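PDB 2QDR: uncharacterized protein, which is of unknown function but has a cupin-type double-stranded beta-helix fold and may act as a dioxygenase. Local coordinates for residues N36-R41 and R284-L289; P226-K231 and H273-G278. One frame throughout, in Å; residues are numbered along the deposited sequence.

Overall arrangement
Interaction 1 is the more central and more buried of the two, about 10 Å from the centre of the chain against about 23 Å for interaction 2; their own centres lie about 25 Å apart. They share no strand, but strand 268-275 of interaction 2 runs on in the chain to strand 279-285 of interaction 1. Their chemistry differs. Around 36-41 and 284-289 a leucine packs on two arginines and no hydrogen bond crosses, whereas 226-231 and 273-278 are laced by backbone hydrogen bonds of an antiparallel pair. The first joins a loop leading into one sheet to a strand of another; the second borders a neighbouring subunit.

Interaction 1: N36-R41 and R284-L289; sequences NLSGRR and RVDRDL
Arg-284 crosses obliquely to Leu-37, whose CD2 lies over one face of its guanidinium, offset toward the rim and 4.1 Å from NH2. The same methyl stands 3.9 Å above the plane of the Arg-40 guanidinium, over its centre, so this leucine branch serves both arginines. A bend at chi3 (70°) turns Arg-284 NE aside from an extended chain. Arg-284 NH2 is 4.4 Å from Arg-40 NH1; this approach of like charges is probably eased by Glu-241 and Glu-114, which form salt bridges with Arg-284. Arg-40 is held from its own loop, its NE donating in the guanidinium plane to Asn-36 O at 3.0 Å. The other Leu-37 methyl, CD1, rests 3.9 Å from Arg-284 O. Further along, Asp-286 brings CB to 4.2 Å from Leu-37 CD1. Its OD2 stays 4.1 Å from Ser-38 OG, which bonds instead to Asp-26 N, while Asp-286 OD1 takes Asn-239 N. Strand 279-285, here at its end, runs between strands 218-224 and 240-245 of one antiparallel sheet, and the loop that leads into strand 41-42 of another packs against it.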
loop_
_atom_site.group_PDB
_atom_site.type_symbol
_atom_site.label_atom_id
_atom_site.label_comp_id
_atom_site.label_asym_id
_atom_site.label_seq_id
_atom_site.Cartn_x
_atom_site.Cartn_y
_atom_site.Cartn_z
ATOM N N ASN A 36 31.563 20.119 7.510
ATOM C CA ASN A 36 32.085 21.479 7.657
ATOM C C ASN A 36 31.628 22.467 6.563
ATOM O O ASN A 36 32.385 23.315 6.129
ATOM C CB ASN A 36 33.635 21.461 7.847
ATOM C CG ASN A 36 34.062 20.920 9.213
ATOM O OD1 ASN A 36 33.644 21.431 10.260
ATOM N ND2 ASN A 36 34.961 19.945 9.206
ATOM N N LEU A 37 30.361 22.358 6.146
ATOM C CA LEU A 37 29.765 23.281 5.145
ATOM C C LEU A 37 29.436 24.669 5.703
ATOM O O LEU A 37 29.107 25.579 4.938
ATOM C CB LEU A 37 28.475 22.715 4.540
ATOM C CG LEU A 37 28.558 21.537 3.585
ATOM C CD1 LEU A 37 27.150 21.090 3.216
ATOM C CD2 LEU A 37 29.355 21.893 2.325
ATOM N N SER A 38 29.482 24.816 7.025
ATOM C CA SER A 38 29.196 26.064 7.704
ATOM C C SER A 38 30.237 27.137 7.464
ATOM O O SER A 38 31.405 26.823 7.264
ATOM C CB SER A 38 29.172 25.790 9.204
ATOM O OG SER A 38 28.299 24.717 9.502
ATOM N N GLY A 39 29.789 28.394 7.486
ATOM C CA GLY A 39 30.639 29.577 7.344
ATOM C C GLY A 39 31.669 29.686 6.239
ATOM O O GLY A 39 32.741 30.232 6.477
ATOM N N ARG A 40 31.349 29.216 5.034
ATOM C CA ARG A 40 32.319 29.256 3.926
ATOM C C ARG A 40 32.272 30.507 3.035
ATOM O O ARG A 40 31.232 31.124 2.845
ATOM C CB ARG A 40 32.184 28.024 3.023
ATOM C CG ARG A 40 32.469 26.701 3.706
ATOM C CD ARG A 40 32.560 25.586 2.667
ATOM N NE ARG A 40 32.787 24.267 3.262
ATOM C CZ ARG A 40 33.022 23.145 2.575
ATOM N NH1 ARG A 40 33.149 23.145 1.248
ATOM N NH2 ARG A 40 33.195 22.000 3.236
ATOM N N ARG A 41 33.442 30.820 2.479
ATOM C CA ARG A 41 33.670 31.932 1.587
ATOM C C ARG A 41 33.523 31.369 0.174
ATOM O O ARG A 41 34.062 30.301 -0.086
ATOM C CB ARG A 41 35.084 32.455 1.793
ATOM C CG ARG A 41 35.475 33.744 1.071
ATOM C CD ARG A 41 36.978 33.967 1.296
ATOM N NE ARG A 41 37.561 35.227 0.801
ATOM C CZ ARG A 41 37.832 35.526 -0.482
ATOM N NH1 ARG A 41 37.511 34.705 -1.487
ATOM N NH2 ARG A 41 38.390 36.700 -0.774
ATOM N N ARG A 284 24.570 18.286 -1.806
ATOM C CA ARG A 284 25.144 17.876 -0.543
ATOM C C ARG A 284 24.550 18.783 0.561
ATOM O O ARG A 284 24.633 20.001 0.462
ATOM C CB ARG A 284 26.663 17.913 -0.695
ATOM C CG ARG A 284 27.398 17.207 0.375
ATOM C CD ARG A 284 28.782 16.737 -0.057
ATOM N NE ARG A 284 29.775 17.787 -0.264
ATOM C CZ ARG A 284 30.722 18.162 0.600
ATOM N NH1 ARG A 284 30.860 17.598 1.795
ATOM N NH2 ARG A 284 31.571 19.118 0.262
ATOM N N VAL A 285 23.913 18.176 1.573
ATOM C CA VAL A 285 23.220 18.876 2.683
ATOM C C VAL A 285 23.634 18.321 4.041
ATOM O O VAL A 285 23.640 17.110 4.210
ATOM C CB VAL A 285 21.670 18.748 2.508
ATOM C CG1 VAL A 285 20.902 19.378 3.659
ATOM C CG2 VAL A 285 21.220 19.376 1.208
ATOM N N ASP A 286 23.902 19.195 5.018
ATOM C CA ASP A 286 24.375 18.769 6.366
ATOM C C ASP A 286 23.286 18.653 7.452
ATOM O O ASP A 286 23.580 18.799 8.641
ATOM C CB ASP A 286 25.528 19.684 6.854
ATOM C CG ASP A 286 25.080 21.097 7.286
ATOM O OD1 ASP A 286 23.942 21.534 7.011
ATOM O OD2 ASP A 286 25.908 21.779 7.932
ATOM N N ARG A 287 22.050 18.360 7.055
ATOM C CA ARG A 287 20.948 18.226 8.009
ATOM C C ARG A 287 19.896 17.272 7.479
ATOM O O ARG A 287 19.712 17.171 6.275
ATOM C CB ARG A 287 20.304 19.588 8.292
ATOM C CG ARG A 287 19.172 19.519 9.308
ATOM C CD ARG A 287 18.678 20.851 9.753
ATOM N NE ARG A 287 17.756 20.672 10.868
ATOM C CZ ARG A 287 17.291 21.632 11.670
ATOM N NH1 ARG A 287 17.659 22.902 11.535
ATOM N NH2 ARG A 287 16.459 21.299 12.655
ATOM N N ASP A 288 19.217 16.579 8.394
ATOM C CA ASP A 288 18.154 15.650 8.059
ATOM C C ASP A 288 16.910 16.461 7.746
ATOM O O ASP A 288 16.332 17.080 8.652
ATOM C CB ASP A 288 17.893 14.707 9.236
ATOM C CG ASP A 288 16.810 13.664 8.955
ATOM O OD1 ASP A 288 16.326 13.525 7.810
ATOM O OD2 ASP A 288 16.434 12.959 9.907
ATOM N N LEU A 289 16.467 16.429 6.488
ATOM C CA LEU A 289 15.275 17.184 6.071
ATOM C C LEU A 289 13.951 16.404 6.166
ATOM O O LEU A 289 12.947 16.849 5.609
ATOM C CB LEU A 289 15.466 17.727 4.651
ATOM C CG LEU A 289 16.779 18.472 4.368
ATOM C CD1 LEU A 289 16.719 19.102 2.974
ATOM C CD2 LEU A 289 17.082 19.535 5.399
#

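Interaction 2: P226-K231 and H273-G278; sequences PHFDNK and HITDDG
Phe-228 and His-273 lie side by side and point the same way, with His-273 CB at the edge of the phenyl ring, 3.8 Å from CE2. Phe-228 CG, anti to the backbone N (chi1 177°), leads the ring off beside His-273. Phe-228 CB meets Thr-275 CG2 on the face of the sheet that both side chains share. Asn-230 N lies over one face of the phenyl, toward its rim, and donates to His-273 O at 3.1 Å, nearly along the C=O axis. The Asn-230 amide crosses the His-273 imidazole with planes about 70° apart. An unidentified ligand, probably from the crystallisation liquor, is modelled as linked to His-273 NE2. The backbones form an antiparallel ladder: Phe-228 and Thr-275 are a hydrogen-bonded pair, in which Phe-228 N donates to Thr-275 O at 2.9 Å and Thr-275 N returns a bond to Phe-228 O, and His-227 joins Phe-228 opposite Thr-275 in a G1 beta bulge. On the other face Asp-229 runs beside Ile-274, its CG anti to the backbone N (chi1 -174°) and its OD1 3.6 Å from Ile-274 CG1. That oxygen closes an Asx turn with Lys-231 N at 3.1 Å, met from above the carboxylate plane, and pairs with Arg-272. An alanine in place of Asp-229 would probably leave Lys-231 N and the Arg-272 charge without this mate and open a gap beside Ile-274 CG1. Thr-275 OG1 accepts from Gly-278 N at 2.8 Å, an ST motif at the turn 275-278, and also bonds to Tyr-248 O. The Pro-226 ring packs on this turn, its CB 3.4 Å from Asp-276 O. The ring nitrogens of His-227 bond to Lys-208 and His-132 of a neighbouring subunit.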
loop_
_atom_site.group_PDB
_atom_site.type_symbol
_atom_site.label_atom_id
_atom_site.label_comp_id
_atom_site.label_asym_id
_atom_site.label_seq_id
_atom_site.Cartn_x
_atom_site.Cartn_y
_atom_site.Cartn_z
ATOM N N PRO A 226 10.821 17.476 -16.122
ATOM C CA PRO A 226 10.401 18.677 -16.857
ATOM C C PRO A 226 9.135 19.330 -16.262
ATOM O O PRO A 226 8.517 18.776 -15.367
ATOM C CB PRO A 226 10.102 18.138 -18.259
ATOM C CG PRO A 226 10.875 16.902 -18.373
ATOM C CD PRO A 226 10.869 16.298 -17.013
ATOM N N HIS A 227 8.763 20.499 -16.763
ATOM C CA HIS A 227 7.592 21.259 -16.280
ATOM C C HIS A 227 7.520 21.399 -14.743
ATOM O O HIS A 227 6.438 21.305 -14.159
ATOM C CB HIS A 227 6.253 20.670 -16.782
ATOM C CG HIS A 227 6.190 20.458 -18.258
ATOM N ND1 HIS A 227 5.481 19.423 -18.828
ATOM C CD2 HIS A 227 6.817 21.087 -19.277
ATOM C CE1 HIS A 227 5.612 19.471 -20.141
ATOM N NE2 HIS A 227 6.420 20.472 -20.439
ATOM N N PHE A 228 8.667 21.620 -14.112
ATOM C CA PHE A 228 8.764 21.749 -12.663
ATOM C C PHE A 228 8.549 23.184 -12.228
ATOM O O PHE A 228 8.992 24.111 -12.907
ATOM C CB PHE A 228 10.141 21.245 -12.185
ATOM C CG PHE A 228 10.384 21.390 -10.690
ATOM C CD1 PHE A 228 9.850 20.477 -9.790
ATOM C CD2 PHE A 228 11.188 22.420 -10.193
ATOM C CE1 PHE A 228 10.089 20.604 -8.424
ATOM C CE2 PHE A 228 11.439 22.553 -8.821
ATOM C CZ PHE A 228 10.896 21.649 -7.939
ATOM N N ASP A 229 7.862 23.347 -11.093
ATOM C CA ASP A 229 7.589 24.644 -10.502
ATOM C C ASP A 229 7.284 24.448 -9.010
ATOM O O ASP A 229 6.185 24.042 -8.660
ATOM C CB ASP A 229 6.434 25.331 -11.239
ATOM C CG ASP A 229 6.190 26.763 -10.769
ATOM O OD1 ASP A 229 6.880 27.234 -9.852
ATOM O OD2 ASP A 229 5.312 27.430 -11.348
ATOM N N ASN A 230 8.241 24.763 -8.131
ATOM C CA ASN A 230 8.026 24.594 -6.662
ATOM C C ASN A 230 7.037 25.612 -6.053
ATOM O O ASN A 230 6.757 25.537 -4.862
ATOM C CB ASN A 230 9.348 24.546 -5.862
ATOM C CG ASN A 230 10.101 25.848 -5.876
ATOM O OD1 ASN A 230 9.623 26.883 -6.356
ATOM N ND2 ASN A 230 11.308 25.807 -5.366
ATOM N N LYS A 231 6.648 26.626 -6.829
ATOM C CA LYS A 231 5.619 27.631 -6.468
ATOM C C LYS A 231 5.983 28.719 -5.478
ATOM O O LYS A 231 5.586 29.858 -5.696
ATOM C CB LYS A 231 4.305 26.907 -6.029
ATOM C CG LYS A 231 3.745 26.036 -7.170
ATOM C CD LYS A 231 2.937 24.832 -6.708
ATOM C CE LYS A 231 2.720 23.866 -7.890
ATOM N NZ LYS A 231 2.118 22.575 -7.481
ATOM N N HIS A 273 11.788 28.056 -7.825
ATOM C CA HIS A 273 12.497 27.214 -8.783
ATOM C C HIS A 273 11.583 26.830 -9.923
ATOM O O HIS A 273 10.498 26.297 -9.680
ATOM C CB HIS A 273 12.967 25.919 -8.150
ATOM C CG HIS A 273 14.099 26.069 -7.184
ATOM N ND1 HIS A 273 13.993 26.749 -5.988
ATOM C CD2 HIS A 273 15.340 25.526 -7.199
ATOM C CE1 HIS A 273 15.139 26.667 -5.333
ATOM N NE2 HIS A 273 15.970 25.922 -6.042
ATOM N N ILE A 274 12.010 27.088 -11.161
ATOM C CA ILE A 274 11.217 26.733 -12.341
ATOM C C ILE A 274 12.140 26.186 -13.431
ATOM O O ILE A 274 13.234 26.697 -13.632
ATOM C CB ILE A 274 10.370 27.920 -12.909
ATOM C CG1 ILE A 274 9.573 28.644 -11.799
ATOM C CG2 ILE A 274 9.430 27.420 -14.042
ATOM C CD1 ILE A 274 8.668 29.814 -12.265
ATOM N N THR A 275 11.689 25.131 -14.113
ATOM C CA THR A 275 12.429 24.522 -15.225
ATOM C C THR A 275 11.493 23.712 -16.118
ATOM O O THR A 275 10.822 22.796 -15.655
ATOM C CB THR A 275 13.629 23.653 -14.778
ATOM O OG1 THR A 275 14.119 22.924 -15.910
ATOM C CG2 THR A 275 13.277 22.661 -13.691
ATOM N N ASP A 276 11.431 24.096 -17.388
ATOM C CA ASP A 276 10.597 23.420 -18.367
ATOM C C ASP A 276 11.281 22.172 -18.910
ATOM O O ASP A 276 10.599 21.283 -19.395
ATOM C CB ASP A 276 10.244 24.361 -19.524
ATOM C CG ASP A 276 9.386 25.544 -19.093
ATOM O OD1 ASP A 276 8.641 25.455 -18.087
ATOM O OD2 ASP A 276 9.427 26.563 -19.800
ATOM N N ASP A 277 12.611 22.111 -18.827
ATOM C CA ASP A 277 13.405 20.980 -19.333
ATOM C C ASP A 277 13.792 19.944 -18.281
ATOM O O ASP A 277 13.945 18.765 -18.613
ATOM C CB ASP A 277 14.700 21.506 -19.991
ATOM C CG ASP A 277 14.440 22.368 -21.230
ATOM O OD1 ASP A 277 13.265 22.584 -21.608
ATOM O OD2 ASP A 277 15.427 22.858 -21.820
ATOM N N GLY A 278 13.972 20.376 -17.033
ATOM C CA GLY A 278 14.374 19.486 -15.954
ATOM C C GLY A 278 15.895 19.444 -15.907
ATOM O O GLY A 278 16.555 20.239 -16.587
#